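Side-chain contacts in truncated hemoglobin 4 (Chlamydomonas reinhardtii, PDB 6BME), which binds heme with a lysine and a histidine as axial iron ligands, and probably binds oxygen as other truncated hemoglobins do: residues A51-A56 / G88-S93; S93-G98 / E102-A107. One frame throughout, in Å; residues are numbered along the deposited sequence.

Contact 1: residues A51-A56 / G88-S93; sequences AYAFGA and GHFVDS
In the 2-on-2 globin fold, the end of the distal helix 39-53, which carries the iron-binding K45, is joined to helix 80-96 by A53 and F90. The CB of A53 comes in obliquely near the CE2-CZ bond of the F90 ring, 3.6 Å from CE2 and 3.7 Å from CZ. F90 reaches across because its CG lies anti to the backbone N (chi1 -178°), sending the ring out from its own helix; the CA atoms of A53 and F90 stay 9.5 Å apart. A methyl suits position 53, since the long phenylalanine already spans most of the gap. F54 adds a looser touch at the outer end of the ring, its CE2 4.3 Å from F90 CZ. The ring of F90 is further enclosed by F49 and, edge-to-face, by F20 of helix 10-25.

Hydrogen bonds within each segment finish or brace its own helix. Just past F54, G55 ends the helix in a Schellman motif: A56 N binds A51 O at 2.8 Å and G55 N binds Y52 O. The positive phi of G55 is one that glycine takes most easily. On the other helix, S93 OG donates a hydrogen bond to H89 O at 2.7 Å, while S93 N reaches the same oxygen from the opposite face of its plane, so this buried hydroxyl is satisfied within its own helix. Between the helices the contact is carbon against carbon, buried and without directional bonds; what holds it is therefore the fit of a small methyl to a broad ring, with dispersion and the exclusion of water, near the heme.

Contact 2: residues S93-G98 / E102-A107; sequences SLKEMG and ELIDEA
K95 O accepts the amide of G98 at 2.9 Å, and this bond helps finish the helix whose last turn carries L94 and K95 against I104. It belongs to a Schellman motif in which V99 N also reaches back to L94 O; M97 N makes only a weak bond to that same oxygen. G98 has a phi of 74°, which glycine accepts readily, so the chain can leave the helix and turn toward helix 101-114.

Across the gap, the CD1 methyl of I104 does most of the touching. It sits 3.4 Å from L94 CB, tighter than usual for two carbons, and 3.7 Å from L94 CD1. I104 can place it there because its ethyl arm is folded rather than extended (chi2 -55°), which brings the end of the side chain nearer to L94 than the direction of its first bond would suggest. L94 is stretched instead, with CD1 anti to CA (chi2 177°), and the two side chains run antiparallel, each passing alongside the other. The same L94 CD1 goes on to A107 CB at 4.0 Å, where a small residue leaves room for a branched leucine end. At the exposed border the CG of K95 lies 4.4 Å from I104 CD1: a lysine suits this place because its CG methylene can lie beside the isoleucine while the rest of the chain runs on to the surface. Behind, E96 forms a salt bridge with K23, tying the same helix end to helix 10-25.

Two consecutive helices, joined by a short turn and packed through leucine, isoleucine and alanine, form the helical hairpin that corresponds to the G and H helices of truncated globins.

How the contacts relate
Contacts 1 and 2 lie in series along the chain, with centres 7 Å apart. They share S93 and both use helix 80-96, which meets helix 39-53 through its middle and helix 101-114 through its C-terminal turn. F54 joins them directly: its CZ lies 3.8 Å from L94 CD1 and 3.9 Å from A107 CB, so the phenylalanine that follows helix 39-53 covers the apolar seam of contact 2. The two contacts thus form one continuous apolar layer linking three helices of the globin fold. Contact 1 is the nearer to the heme, and contact 2 lies farther out, at the turn of the hairpin.

Contact 1: residues A51-A56 / G88-S93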
# COMPACT_ATOMS: atom_id res chain seq x y z
N ALA A 51 5.34 -5.81 2.92
CA ALA A 51 5.73 -7.20 2.71
C ALA A 51 5.25 -7.70 1.34
O ALA A 51 6.00 -8.37 0.61
CB ALA A 51 5.17 -8.08 3.84
N TYR A 52 4.01 -7.36 0.96
CA TYR A 52 3.46 -7.78 -0.32
C TYR A 52 4.26 -7.21 -1.49
O TYR A 52 4.56 -7.93 -2.45
CB TYR A 52 1.99 -7.36 -0.43
CG TYR A 52 1.32 -7.84 -1.69
CD1 TYR A 52 0.92 -9.17 -1.81
CD2 TYR A 52 1.10 -6.98 -2.76
CE1 TYR A 52 0.31 -9.62 -2.98
CE2 TYR A 52 0.49 -7.43 -3.92
CZ TYR A 52 0.09 -8.74 -4.02
OH TYR A 52 -0.51 -9.19 -5.17
N ALA A 53 4.61 -5.93 -1.42
CA ALA A 53 5.39 -5.32 -2.50
C ALA A 53 6.69 -6.08 -2.76
O ALA A 53 7.19 -6.08 -3.89
CB ALA A 53 5.67 -3.85 -2.18
N PHE A 54 7.24 -6.74 -1.75
CA PHE A 54 8.50 -7.46 -1.90
C PHE A 54 8.33 -8.97 -1.82
O PHE A 54 9.30 -9.67 -1.51
CB PHE A 54 9.50 -6.96 -0.87
CG PHE A 54 9.95 -5.57 -1.15
CD1 PHE A 54 10.78 -5.33 -2.24
CD2 PHE A 54 9.50 -4.50 -0.39
CE1 PHE A 54 11.18 -4.05 -2.54
CE2 PHE A 54 9.90 -3.22 -0.69
CZ PHE A 54 10.75 -2.99 -1.76
N GLY A 55 7.13 -9.47 -2.10
CA GLY A 55 6.90 -10.91 -2.16
C GLY A 55 7.17 -11.65 -0.87
O GLY A 55 7.51 -12.84 -0.91
N ALA A 56 6.99 -10.99 0.27
CA ALA A 56 7.22 -11.62 1.57
C ALA A 56 5.94 -12.10 2.24
O ALA A 56 6.01 -12.64 3.35
CB ALA A 56 7.96 -10.65 2.50
N GLY A 88 2.54 5.99 -5.26
CA GLY A 88 3.61 6.98 -5.32
C GLY A 88 4.21 7.28 -3.96
O GLY A 88 5.43 7.38 -3.81
N HIS A 89 3.36 7.45 -2.94
CA HIS A 89 3.89 7.65 -1.60
C HIS A 89 4.73 6.47 -1.16
O HIS A 89 5.74 6.64 -0.45
CB HIS A 89 2.77 7.89 -0.59
CG HIS A 89 2.11 9.22 -0.72
ND1 HIS A 89 2.81 10.40 -0.86
CD2 HIS A 89 0.79 9.57 -0.73
CE1 HIS A 89 1.96 11.41 -0.95
NE2 HIS A 89 0.73 10.93 -0.87
N PHE A 90 4.35 5.26 -1.56
CA PHE A 90 5.12 4.09 -1.16
C PHE A 90 6.53 4.12 -1.74
O PHE A 90 7.52 3.94 -1.02
CB PHE A 90 4.40 2.81 -1.56
CG PHE A 90 5.11 1.57 -1.13
CD1 PHE A 90 5.15 1.20 0.22
CD2 PHE A 90 5.77 0.78 -2.05
CE1 PHE A 90 5.82 0.06 0.62
CE2 PHE A 90 6.45 -0.36 -1.65
CZ PHE A 90 6.48 -0.72 -0.33
N VAL A 91 6.65 4.36 -3.05
CA VAL A 91 7.99 4.35 -3.64
C VAL A 91 8.78 5.56 -3.15
O VAL A 91 9.99 5.46 -2.93
CB VAL A 91 7.93 4.28 -5.18
CG1 VAL A 91 7.19 3.04 -5.62
CG2 VAL A 91 7.26 5.52 -5.76
N ASP A 92 8.12 6.70 -2.93
CA ASP A 92 8.81 7.83 -2.32
C ASP A 92 9.36 7.45 -0.95
O ASP A 92 10.47 7.86 -0.59
CB ASP A 92 7.88 9.03 -2.21
CG ASP A 92 7.47 9.59 -3.56
OD1 ASP A 92 7.98 9.11 -4.60
OD2 ASP A 92 6.63 10.51 -3.58
N SER A 93 8.59 6.70 -0.16
CA SER A 93 9.09 6.25 1.14
C SER A 93 10.34 5.42 0.98
O SER A 93 11.32 5.61 1.71
CB SER A 93 8.01 5.46 1.89
OG SER A 93 6.83 6.22 2.01

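Contact 2: residues S93-G98 / E102-A107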
# COMPACT_ATOMS: atom_id res chain seq x y z
N SER A 93 8.59 6.70 -0.16
CA SER A 93 9.09 6.25 1.14
C SER A 93 10.34 5.42 0.98
O SER A 93 11.32 5.61 1.71
CB SER A 93 8.01 5.46 1.89
OG SER A 93 6.83 6.22 2.01
N LEU A 94 10.34 4.49 0.02
CA LEU A 94 11.51 3.65 -0.19
C LEU A 94 12.73 4.48 -0.58
O LEU A 94 13.83 4.25 -0.07
CB LEU A 94 11.22 2.60 -1.26
CG LEU A 94 10.10 1.59 -1.03
CD1 LEU A 94 9.94 0.71 -2.27
CD2 LEU A 94 10.40 0.75 0.20
N LYS A 95 12.55 5.47 -1.46
CA LYS A 95 13.66 6.32 -1.87
C LYS A 95 14.19 7.13 -0.69
O LYS A 95 15.41 7.27 -0.52
CB LYS A 95 13.23 7.26 -3.00
CG LYS A 95 12.74 6.54 -4.24
CD LYS A 95 12.18 7.53 -5.25
CE LYS A 95 11.52 6.82 -6.43
NZ LYS A 95 10.84 7.81 -7.32
N GLU A 96 13.29 7.70 0.11
CA GLU A 96 13.72 8.49 1.27
C GLU A 96 14.51 7.66 2.27
O GLU A 96 15.37 8.20 2.98
CB GLU A 96 12.50 9.12 1.94
CG GLU A 96 11.90 10.20 1.07
CD GLU A 96 10.61 10.74 1.61
OE1 GLU A 96 10.36 10.56 2.83
OE2 GLU A 96 9.85 11.34 0.82
N MET A 97 14.24 6.36 2.34
CA MET A 97 14.97 5.46 3.22
C MET A 97 16.25 4.93 2.59
O MET A 97 16.91 4.06 3.17
CB MET A 97 14.06 4.31 3.64
CG MET A 97 12.87 4.76 4.49
SD MET A 97 13.36 5.41 6.09
CE MET A 97 14.35 4.06 6.71
N GLY A 98 16.62 5.43 1.41
CA GLY A 98 17.82 4.97 0.75
C GLY A 98 17.72 3.59 0.13
O GLY A 98 18.74 2.93 -0.04
N GLU A 102 16.97 -1.28 -7.90
CA GLU A 102 16.51 -2.63 -8.24
C GLU A 102 15.31 -3.02 -7.38
O GLU A 102 14.33 -3.58 -7.88
CB GLU A 102 17.65 -3.63 -8.08
CG GLU A 102 17.38 -4.97 -8.75
CD GLU A 102 18.64 -5.80 -8.92
OE1 GLU A 102 19.74 -5.22 -9.06
OE2 GLU A 102 18.54 -7.05 -8.93
N LEU A 103 15.36 -2.69 -6.08
CA LEU A 103 14.23 -2.96 -5.20
C LEU A 103 13.03 -2.07 -5.52
O LEU A 103 11.88 -2.52 -5.46
CB LEU A 103 14.65 -2.79 -3.74
CG LEU A 103 15.58 -3.87 -3.17
CD1 LEU A 103 15.98 -3.55 -1.73
CD2 LEU A 103 14.91 -5.24 -3.24
N ILE A 104 13.27 -0.79 -5.87
CA ILE A 104 12.18 0.07 -6.30
C ILE A 104 11.43 -0.55 -7.47
O ILE A 104 10.20 -0.63 -7.48
CB ILE A 104 12.70 1.47 -6.69
CG1 ILE A 104 13.44 2.11 -5.53
CG2 ILE A 104 11.53 2.37 -7.15
CD1 ILE A 104 12.65 2.17 -4.31
N ASP A 105 12.18 -0.96 -8.50
CA ASP A 105 11.56 -1.52 -9.70
C ASP A 105 10.74 -2.75 -9.37
O ASP A 105 9.63 -2.92 -9.89
CB ASP A 105 12.64 -1.86 -10.74
CG ASP A 105 13.22 -0.61 -11.43
OD1 ASP A 105 12.53 0.43 -11.48
OD2 ASP A 105 14.36 -0.68 -11.94
N GLU A 106 11.27 -3.61 -8.50
CA GLU A 106 10.54 -4.81 -8.12
C GLU A 106 9.22 -4.45 -7.45
O GLU A 106 8.16 -4.99 -7.80
CB GLU A 106 11.41 -5.67 -7.19
CG GLU A 106 10.64 -6.77 -6.49
CD GLU A 106 11.50 -7.61 -5.56
OE1 GLU A 106 12.75 -7.45 -5.56
OE2 GLU A 106 10.92 -8.44 -4.82
N ALA A 107 9.26 -3.52 -6.50
CA ALA A 107 8.04 -3.08 -5.83
C ALA A 107 7.06 -2.46 -6.83
O ALA A 107 5.85 -2.75 -6.79
CB ALA A 107 8.38 -2.08 -4.72